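Local atomic coordinates of LPXTG cell wall surface protein (Streptococcus gordonii, PDB entry 4IGB), a protein that is probably a streptococcal adhesin, covalently attached to the cell wall through its LPXTG signal and represented here by its N-terminal N1 and N2 domains. Residues G67-F72 against S140-W145; P300-A305 against A430-K435; E347-S352 against I390-T395. All coordinates share one frame; numbering follows the deposited sequence.

Contact 1. Residues G67-F72 against S140-W145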
loop_
_atom_site.group_PDB
_atom_site.type_symbol
_atom_site.label_atom_id
_atom_site.label_comp_id
_atom_site.label_asym_id
_atom_site.label_seq_id
_atom_site.Cartn_x
_atom_site.Cartn_y
_atom_site.Cartn_z
ATOM N N GLY B 67 -19.913 -14.155 -8.001
ATOM C CA GLY B 67 -20.122 -14.791 -9.290
ATOM C C GLY B 67 -18.895 -15.448 -9.910
ATOM O O GLY B 67 -18.865 -16.665 -10.043
ATOM N N GLU B 68 -17.894 -14.664 -10.311
ATOM C CA GLU B 68 -16.766 -15.221 -11.083
ATOM C C GLU B 68 -15.427 -15.173 -10.341
ATOM O O GLU B 68 -15.089 -14.190 -9.678
ATOM C CB GLU B 68 -16.647 -14.558 -12.462
ATOM C CG GLU B 68 -17.924 -14.630 -13.315
ATOM C CD GLU B 68 -18.326 -16.039 -13.709
ATOM O OE1 GLU B 68 -17.449 -16.891 -13.923
ATOM O OE2 GLU B 68 -19.538 -16.303 -13.834
ATOM N N MET B 69 -14.673 -16.256 -10.458
ATOM C CA MET B 69 -13.452 -16.421 -9.683
ATOM C C MET B 69 -12.355 -17.028 -10.544
ATOM O O MET B 69 -12.616 -17.867 -11.410
ATOM C CB MET B 69 -13.712 -17.346 -8.489
ATOM C CG MET B 69 -12.452 -17.882 -7.817
ATOM S SD MET B 69 -12.801 -18.975 -6.421
ATOM C CE MET B 69 -13.304 -17.777 -5.185
ATOM N N GLU B 70 -11.125 -16.599 -10.301
ATOM C CA GLU B 70 -9.982 -17.295 -10.863
ATOM C C GLU B 70 -9.275 -17.977 -9.715
ATOM O O GLU B 70 -8.844 -17.324 -8.757
ATOM C CB GLU B 70 -9.056 -16.340 -11.618
ATOM C CG GLU B 70 -7.968 -17.069 -12.445
ATOM C CD GLU B 70 -8.503 -17.729 -13.705
ATOM O OE1 GLU B 70 -9.672 -17.489 -14.077
ATOM O OE2 GLU B 70 -7.743 -18.491 -14.338
ATOM N N ASN B 71 -9.167 -19.298 -9.812
ATOM C CA ASN B 71 -8.697 -20.115 -8.701
ATOM C C ASN B 71 -7.357 -20.758 -8.969
ATOM O O ASN B 71 -7.068 -21.153 -10.096
ATOM C CB ASN B 71 -9.697 -21.226 -8.376
ATOM C CG ASN B 71 -9.508 -21.774 -6.982
ATOM O OD1 ASN B 71 -9.655 -22.975 -6.767
ATOM N ND2 ASN B 71 -9.174 -20.908 -6.026
ATOM N N PHE B 72 -6.557 -20.899 -7.918
ATOM C CA PHE B 72 -5.225 -21.476 -8.056
ATOM C C PHE B 72 -4.975 -22.511 -6.977
ATOM O O PHE B 72 -5.097 -22.228 -5.771
ATOM C CB PHE B 72 -4.151 -20.391 -7.971
ATOM C CG PHE B 72 -4.240 -19.352 -9.047
ATOM C CD1 PHE B 72 -5.147 -18.306 -8.947
ATOM C CD2 PHE B 72 -3.392 -19.401 -10.149
ATOM C CE1 PHE B 72 -5.205 -17.328 -9.931
ATOM C CE2 PHE B 72 -3.464 -18.442 -11.141
ATOM C CZ PHE B 72 -4.369 -17.399 -11.030
ATOM N N SER B 140 -6.949 -17.308 -4.659
ATOM C CA SER B 140 -7.998 -17.040 -5.636
ATOM C C SER B 140 -8.177 -15.553 -5.790
ATOM O O SER B 140 -7.804 -14.767 -4.905
ATOM C CB SER B 140 -9.339 -17.698 -5.245
ATOM O OG SER B 140 -9.888 -17.089 -4.082
ATOM N N ILE B 141 -8.744 -15.176 -6.929
ATOM C CA ILE B 141 -9.116 -13.800 -7.204
ATOM C C ILE B 141 -10.616 -13.756 -7.487
ATOM O O ILE B 141 -11.107 -14.456 -8.366
ATOM C CB ILE B 141 -8.365 -13.274 -8.431
ATOM C CG1 ILE B 141 -6.858 -13.407 -8.212
ATOM C CG2 ILE B 141 -8.762 -11.831 -8.729
ATOM C CD1 ILE B 141 -6.029 -13.006 -9.422
ATOM N N SER B 142 -11.340 -12.938 -6.739
ATOM C CA SER B 142 -12.777 -12.802 -6.937
ATOM C C SER B 142 -13.287 -11.642 -6.126
ATOM O O SER B 142 -12.576 -11.089 -5.284
ATOM C CB SER B 142 -13.511 -14.041 -6.444
ATOM O OG SER B 142 -13.628 -13.985 -5.031
ATOM N N GLU B 143 -14.544 -11.286 -6.353
ATOM C CA GLU B 143 -15.165 -10.309 -5.484
ATOM C C GLU B 143 -16.309 -10.921 -4.686
ATOM O O GLU B 143 -17.272 -10.246 -4.369
ATOM C CB GLU B 143 -15.578 -9.060 -6.269
ATOM C CG GLU B 143 -14.373 -8.294 -6.810
ATOM C CD GLU B 143 -14.747 -7.094 -7.665
ATOM O OE1 GLU B 143 -14.264 -5.989 -7.377
ATOM O OE2 GLU B 143 -15.504 -7.254 -8.641
ATOM N N LEU B 144 -16.190 -12.202 -4.348
ATOM C CA LEU B 144 -17.202 -12.849 -3.506
ATOM C C LEU B 144 -17.360 -12.152 -2.156
ATOM O O LEU B 144 -18.463 -12.086 -1.620
ATOM C CB LEU B 144 -16.861 -14.313 -3.213
ATOM C CG LEU B 144 -16.743 -15.381 -4.294
ATOM C CD1 LEU B 144 -16.966 -16.748 -3.652
ATOM C CD2 LEU B 144 -17.720 -15.133 -5.433
ATOM N N TRP B 145 -16.249 -11.665 -1.601
ATOM C CA TRP B 145 -16.204 -11.191 -0.222
ATOM C C TRP B 145 -16.065 -9.675 -0.140
ATOM O O TRP B 145 -16.796 -9.021 0.600
ATOM C CB TRP B 145 -15.056 -11.877 0.521
ATOM C CG TRP B 145 -15.042 -13.351 0.274
ATOM C CD1 TRP B 145 -14.043 -14.083 -0.302
ATOM C CD2 TRP B 145 -16.093 -14.274 0.575
ATOM N NE1 TRP B 145 -14.405 -15.411 -0.368
ATOM C CE2 TRP B 145 -15.662 -15.553 0.163
ATOM C CE3 TRP B 145 -17.359 -14.143 1.154
ATOM C CZ2 TRP B 145 -16.449 -16.696 0.316
ATOM C CZ3 TRP B 145 -18.147 -15.285 1.301
ATOM C CH2 TRP B 145 -17.686 -16.540 0.882
HETATM O O HOH W 1 -16.216 -12.087 -8.450
#

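Contact 2. Residues P300-A305 against A430-K435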
loop_
_atom_site.group_PDB
_atom_site.type_symbol
_atom_site.label_atom_id
_atom_site.label_comp_id
_atom_site.label_asym_id
_atom_site.label_seq_id
_atom_site.Cartn_x
_atom_site.Cartn_y
_atom_site.Cartn_z
ATOM N N PRO B 300 4.656 35.332 -14.452
ATOM C CA PRO B 300 3.770 35.195 -15.610
ATOM C C PRO B 300 3.968 33.932 -16.447
ATOM O O PRO B 300 4.857 33.120 -16.194
ATOM C CB PRO B 300 4.158 36.408 -16.457
ATOM C CG PRO B 300 5.628 36.519 -16.235
ATOM C CD PRO B 300 5.885 36.063 -14.806
ATOM N N ALA B 301 3.123 33.790 -17.464
ATOM C CA ALA B 301 3.167 32.647 -18.371
ATOM C C ALA B 301 4.340 32.754 -19.330
ATOM O O ALA B 301 4.775 31.763 -19.912
ATOM C CB ALA B 301 1.867 32.541 -19.149
ATOM N N GLU B 302 4.845 33.969 -19.495
ATOM C CA GLU B 302 5.917 34.214 -20.439
ATOM C C GLU B 302 6.698 35.447 -20.025
ATOM O O GLU B 302 6.158 36.366 -19.419
ATOM C CB GLU B 302 5.365 34.365 -21.866
ATOM C CG GLU B 302 4.950 35.780 -22.266
ATOM C CD GLU B 302 3.574 36.206 -21.742
ATOM O OE1 GLU B 302 3.061 35.590 -20.776
ATOM O OE2 GLU B 302 3.006 37.171 -22.308
ATOM N N ILE B 303 7.984 35.444 -20.335
ATOM C CA ILE B 303 8.846 36.573 -20.045
ATOM C C ILE B 303 9.860 36.730 -21.167
ATOM O O ILE B 303 10.146 35.770 -21.890
ATOM C CB ILE B 303 9.648 36.352 -18.758
ATOM C CG1 ILE B 303 10.396 35.023 -18.852
ATOM C CG2 ILE B 303 8.747 36.380 -17.543
ATOM C CD1 ILE B 303 11.512 34.875 -17.860
ATOM N N PRO B 304 10.403 37.946 -21.321
ATOM C CA PRO B 304 11.594 38.131 -22.148
ATOM C C PRO B 304 12.751 37.336 -21.562
ATOM O O PRO B 304 12.900 37.253 -20.340
ATOM C CB PRO B 304 11.882 39.630 -22.020
ATOM C CG PRO B 304 11.156 40.069 -20.784
ATOM C CD PRO B 304 9.931 39.216 -20.742
ATOM N N ALA B 305 13.562 36.757 -22.437
ATOM C CA ALA B 305 14.713 35.973 -22.024
ATOM C C ALA B 305 15.824 36.890 -21.534
ATOM O O ALA B 305 16.924 36.899 -22.091
ATOM C CB ALA B 305 15.204 35.113 -23.184
ATOM N N ALA B 430 7.248 30.496 -20.580
ATOM C CA ALA B 430 7.882 30.551 -21.894
ATOM C C ALA B 430 8.864 31.709 -21.983
ATOM O O ALA B 430 8.642 32.771 -21.403
ATOM C CB ALA B 430 6.828 30.672 -22.980
ATOM N N LEU B 431 9.949 31.504 -22.721
ATOM C CA LEU B 431 10.961 32.539 -22.895
ATOM C C LEU B 431 10.784 33.269 -24.223
ATOM O O LEU B 431 10.591 32.643 -25.266
ATOM C CB LEU B 431 12.363 31.937 -22.809
ATOM C CG LEU B 431 12.821 31.498 -21.416
ATOM C CD1 LEU B 431 14.326 31.294 -21.385
ATOM C CD2 LEU B 431 12.390 32.510 -20.367
ATOM N N LEU B 432 10.849 34.595 -24.176
ATOM C CA LEU B 432 10.704 35.417 -25.371
ATOM C C LEU B 432 12.027 36.077 -25.739
ATOM O O LEU B 432 12.636 36.764 -24.921
ATOM C CB LEU B 432 9.632 36.486 -25.157
ATOM C CG LEU B 432 8.218 36.148 -25.632
ATOM C CD1 LEU B 432 8.056 34.649 -25.815
ATOM C CD2 LEU B 432 7.184 36.688 -24.658
ATOM N N TYR B 433 12.465 35.867 -26.976
ATOM C CA TYR B 433 13.714 36.448 -27.453
ATOM C C TYR B 433 13.453 37.648 -28.358
ATOM O O TYR B 433 12.791 37.526 -29.388
ATOM C CB TYR B 433 14.545 35.397 -28.192
ATOM C CG TYR B 433 15.306 34.467 -27.276
ATOM C CD1 TYR B 433 16.544 34.828 -26.764
ATOM C CD2 TYR B 433 14.786 33.229 -26.923
ATOM C CE1 TYR B 433 17.244 33.983 -25.925
ATOM C CE2 TYR B 433 15.479 32.376 -26.086
ATOM C CZ TYR B 433 16.707 32.758 -25.590
ATOM O OH TYR B 433 17.402 31.914 -24.755
ATOM N N GLU B 434 13.977 38.804 -27.965
ATOM C CA GLU B 434 13.784 40.032 -28.726
ATOM C C GLU B 434 14.917 41.021 -28.482
ATOM O O GLU B 434 15.717 40.849 -27.564
ATOM C CB GLU B 434 12.445 40.679 -28.364
ATOM C CG GLU B 434 11.237 39.999 -28.982
ATOM C CD GLU B 434 10.039 39.986 -28.052
ATOM O OE1 GLU B 434 10.021 40.785 -27.093
ATOM O OE2 GLU B 434 9.118 39.175 -28.280
ATOM N N LYS B 435 14.979 42.059 -29.309
ATOM C CA LYS B 435 15.999 43.091 -29.167
ATOM C C LYS B 435 16.900 43.163 -30.394
ATOM O O LYS B 435 17.516 44.193 -30.663
ATOM C CB LYS B 435 16.837 42.845 -27.911
ATOM C CG LYS B 435 16.310 43.546 -26.672
ATOM C CD LYS B 435 14.827 43.848 -26.803
ATOM C CE LYS B 435 14.408 44.976 -25.873
ATOM N NZ LYS B 435 13.177 45.664 -26.354
#

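Contact 3. Residues E347-S352 against I390-T395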
loop_
_atom_site.group_PDB
_atom_site.type_symbol
_atom_site.label_atom_id
_atom_site.label_comp_id
_atom_site.label_asym_id
_atom_site.label_seq_id
_atom_site.Cartn_x
_atom_site.Cartn_y
_atom_site.Cartn_z
ATOM N N GLU B 347 12.538 35.121 -1.979
ATOM C CA GLU B 347 11.929 34.930 -0.666
ATOM C C GLU B 347 10.599 34.247 -0.870
ATOM O O GLU B 347 10.169 34.064 -2.005
ATOM C CB GLU B 347 11.685 36.280 -0.000
ATOM C CG GLU B 347 10.785 37.155 -0.845
ATOM C CD GLU B 347 10.574 38.538 -0.263
ATOM O OE1 GLU B 347 11.497 39.366 -0.352
ATOM O OE2 GLU B 347 9.482 38.803 0.272
ATOM N N LEU B 348 9.938 33.886 0.225
ATOM C CA LEU B 348 8.611 33.274 0.141
ATOM C C LEU B 348 7.767 33.621 1.359
ATOM O O LEU B 348 8.298 34.004 2.401
ATOM C CB LEU B 348 8.728 31.749 0.043
ATOM C CG LEU B 348 9.302 31.056 1.275
ATOM C CD1 LEU B 348 8.252 30.924 2.375
ATOM C CD2 LEU B 348 9.824 29.681 0.900
ATOM N N LYS B 349 6.458 33.429 1.240
ATOM C CA LYS B 349 5.561 33.583 2.377
ATOM C C LYS B 349 4.610 32.389 2.424
ATOM O O LYS B 349 4.347 31.750 1.401
ATOM C CB LYS B 349 4.774 34.904 2.294
ATOM C CG LYS B 349 3.694 34.926 1.222
ATOM C CD LYS B 349 2.849 36.209 1.266
ATOM C CE LYS B 349 1.985 36.339 0.002
ATOM N NZ LYS B 349 1.251 37.656 -0.095
ATOM N N VAL B 350 4.105 32.099 3.613
ATOM C CA VAL B 350 3.248 30.943 3.838
ATOM C C VAL B 350 1.959 31.410 4.502
ATOM O O VAL B 350 2.006 32.103 5.516
ATOM C CB VAL B 350 3.931 29.936 4.780
ATOM C CG1 VAL B 350 3.095 28.675 4.918
ATOM C CG2 VAL B 350 5.363 29.608 4.290
ATOM N N GLU B 351 0.818 31.052 3.921
ATOM C CA GLU B 351 -0.485 31.453 4.451
ATOM C C GLU B 351 -1.367 30.232 4.610
ATOM O O GLU B 351 -1.233 29.263 3.865
ATOM C CB GLU B 351 -1.203 32.389 3.480
ATOM C CG GLU B 351 -0.442 33.645 3.097
ATOM C CD GLU B 351 -1.085 34.379 1.936
ATOM O OE1 GLU B 351 -1.061 33.845 0.804
ATOM O OE2 GLU B 351 -1.617 35.489 2.150
ATOM N N SER B 352 -2.290 30.297 5.563
ATOM C CA SER B 352 -3.308 29.272 5.719
ATOM C C SER B 352 -4.498 29.847 6.480
ATOM O O SER B 352 -4.330 30.493 7.512
ATOM C CB SER B 352 -2.753 28.069 6.472
ATOM O OG SER B 352 -3.692 27.009 6.466
ATOM N N ILE B 390 -0.686 27.694 1.785
ATOM C CA ILE B 390 -0.391 28.373 0.532
ATOM C C ILE B 390 0.990 28.980 0.624
ATOM O O ILE B 390 1.250 29.804 1.502
ATOM C CB ILE B 390 -1.361 29.542 0.272
ATOM C CG1 ILE B 390 -2.801 29.157 0.617
ATOM C CG2 ILE B 390 -1.236 30.051 -1.147
ATOM C CD1 ILE B 390 -3.295 27.981 -0.121
ATOM N N ILE B 391 1.879 28.595 -0.283
ATOM C CA ILE B 391 3.225 29.149 -0.254
ATOM C C ILE B 391 3.480 29.918 -1.526
ATOM O O ILE B 391 3.306 29.392 -2.629
ATOM C CB ILE B 391 4.296 28.064 -0.110
ATOM C CG1 ILE B 391 4.019 27.203 1.118
ATOM C CG2 ILE B 391 5.681 28.692 -0.079
ATOM C CD1 ILE B 391 4.992 26.089 1.284
ATOM N N THR B 392 3.895 31.170 -1.370
ATOM C CA THR B 392 4.191 32.004 -2.521
ATOM C C THR B 392 5.693 32.274 -2.610
ATOM O O THR B 392 6.269 32.868 -1.710
ATOM C CB THR B 392 3.392 33.315 -2.442
ATOM O OG1 THR B 392 2.005 32.988 -2.302
ATOM C CG2 THR B 392 3.584 34.137 -3.703
ATOM N N TYR B 393 6.316 31.823 -3.696
ATOM C CA TYR B 393 7.757 31.963 -3.873
ATOM C C TYR B 393 8.078 33.054 -4.875
ATOM O O TYR B 393 7.647 32.997 -6.031
ATOM C CB TYR B 393 8.367 30.666 -4.405
ATOM C CG TYR B 393 8.020 29.397 -3.644
ATOM C CD1 TYR B 393 8.873 28.891 -2.674
ATOM C CD2 TYR B 393 6.864 28.677 -3.939
ATOM C CE1 TYR B 393 8.582 27.713 -2.012
ATOM C CE2 TYR B 393 6.566 27.492 -3.274
ATOM C CZ TYR B 393 7.427 27.018 -2.314
ATOM O OH TYR B 393 7.142 25.845 -1.648
ATOM N N LYS B 394 8.844 34.041 -4.443
ATOM C CA LYS B 394 9.321 35.070 -5.344
ATOM C C LYS B 394 10.700 34.683 -5.869
ATOM O O LYS B 394 11.617 34.425 -5.089
ATOM C CB LYS B 394 9.401 36.417 -4.614
ATOM C CG LYS B 394 8.050 37.025 -4.261
ATOM C CD LYS B 394 8.224 38.369 -3.550
ATOM C CE LYS B 394 6.887 39.067 -3.322
ATOM N NZ LYS B 394 7.034 40.339 -2.554
ATOM N N THR B 395 10.835 34.625 -7.191
ATOM C CA THR B 395 12.142 34.440 -7.815
ATOM C C THR B 395 12.325 35.477 -8.920
ATOM O O THR B 395 11.389 36.214 -9.260
ATOM C CB THR B 395 12.300 33.039 -8.450
ATOM O OG1 THR B 395 11.494 32.956 -9.628
ATOM C CG2 THR B 395 11.891 31.948 -7.485
HETATM O O HOH W 2 1.502 32.526 0.219
#

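Contact 1. Residues G67-F72 against S140-W145
Glu70 and Ile141 face each other as a hydrogen-bonded antiparallel pair and show how a strand pair settles its backbone polar groups two at a time. Glu70 N donates to Ile141 O at 2.9 Å, and Ile141 N returns a bond to Glu70 O at 2.8 Å. Beyond this pair water takes over. One molecule donates to Glu68 O at 2.7 Å and accepts from Glu143 N at 2.8 Å, bridging the two segments. The turn that follows has its own acceptor: Ser142 OG accepts from Leu144 N at 3.2 Å, an ST turn, and it can do so because OG sits between the backbone N and the carbonyl carbon (chi1 79°). Met69 lies on the face shared with Ser140 and Ser142. Its chain bends at chi3 (-75°), and CE comes 3.7 Å from Ser140 OG and 4.1 Å from Leu144 CD1. On the same face Asn71 ND2 lies against Ser140 CB at 3.3 Å while giving its hydrogen bond to Glu137. The acidic ends are satisfied from strand 47-53, Glu68 by His51 and Ser53, Glu70 by Gln49. Strand 68-75 is thus held between 135-142 and the sheet's outermost strand 47-53, an arrangement typical of an antiparallel beta-sheet, here the six-stranded sheet of the Sgo0707 N-terminal domain.

Contact 2. Residues P300-A305 against A430-K435
Glu302 to Pro304 and Ala430 to Leu432 run side by side in the same direction, a parallel beta ladder in the N2 region, whose family belongs to the adhesin clan. Most strand pairs of this mixed sheet are antiparallel; here the first strand, 295-304, is joined by the last, 427-432, and their short segments diverge by 29°.

Backbone hydrogen bonds form the frame. As in any parallel ladder, one residue reaches two across the gap: Ala430 N donates to Ala301 O and its carbonyl O accepts from Ile303 N at 3.0 Å, after which Leu432 gives its N-H to Ile303 O and receives that of Ala305 at Leu432 O (Ala305 N to Leu432 O 2.7 Å). The Leu432 N-H is the most bent of the four, at 143°. Between these bonds, CA-H groups of Glu302 and Pro304 lean on Ala430 O and Leu432 O.

Apolar packing differs on the two faces. On the buried one, Ile303 and Leu431 lie alongside each other, pointing the same way; Leu431 CD2 fits against Ile303 CG1 at 3.5 Å and also meets CD1 of the same isoleucine. On the other face the Glu302 and Leu432 side chains cross obliquely, and the aliphatic part of the glutamate does the touching, Glu302 CG to Leu432 CD2 at 3.4 Å.

Aromatic contact closes the ladder. Past the strand end, the methyl of Ala305 makes a CH-pi contact with Tyr433: Ala305 CB lies 3.7 Å from the ring centroid and only 14° off the ring normal.

Contact 3. Residues E347-S352 against I390-T395
Ile390 O accepts the Glu351 N-H, with Glu351 N at 2.8 Å, and has a water 3.0 Å away. The same water lies 2.9 Å from Glu351 OE1; it is placed to donate to each of these oxygens, though it has more acceptors near it than protons. It also forms a hydrogen bond of 2.6 Å with Thr392 OG1. It therefore sits between the side chains of Glu351 and Thr392, whose own oxygens stay too far apart to bond directly.

Beneath this water runs a regular antiparallel ladder. Glu351 and Ile390 close one hydrogen-bonded pair, Ile390 N reaching Glu351 O at 2.7 Å; Lys349 and Thr392 close the next, and Glu347 and Lys394 a third, in which the bond from Glu347 N is weak.

The two faces differ in chemistry. On the mostly polar face, Glu347 and Lys394 extend side by side, Glu347 CG touching Lys394 CD (3.9 Å), while Glu347 OE2 and Lys394 NZ stop 4.0 Å apart, too far for a salt bridge. Lys349 likewise lays its CG against Thr392 CB. On the apolar face Leu348 carries the packing: CG sits between the backbone N and the carbonyl carbon (chi1 66°), CD2 meets Tyr393 CE1 at 3.7 Å, and CD1 touches Ile391 CG2. That Ile391 methyl in turn lies over the Tyr393 ring, offset toward its rim. Leu348 also touches Val372 and Val374 of strand 371-376.

Such alternation implies an amphipathic strand pair, with Leu348, Val350, Ile391 and Tyr393 packed inward and the charged chains outward beside Ile390 and Thr392, where the nearby opposite charges of Glu347 and Lys394 probably attract only modestly.

Contact 1 closes before the other two open along the chain, and the three divide between its two regions. Contact 1 belongs to the N-terminal domain, contact 3 to N2, on opposite sides of the chain's centre, with about 51 Å between their centres. Contacts 2 and 3 reach one mixed sheet: their centres are about 23 Å apart, yet their nearest atoms come within about 8 Å without touching. Contact 3 is nested inside the long loop that contact 2 closes, and strand 310-317 connects them by pairing with both 295-304 and 389-397. None of the three includes the sodium ligands Asp198, Asp200 and Thr248, which belong, like contact 1, to the N-terminal domain.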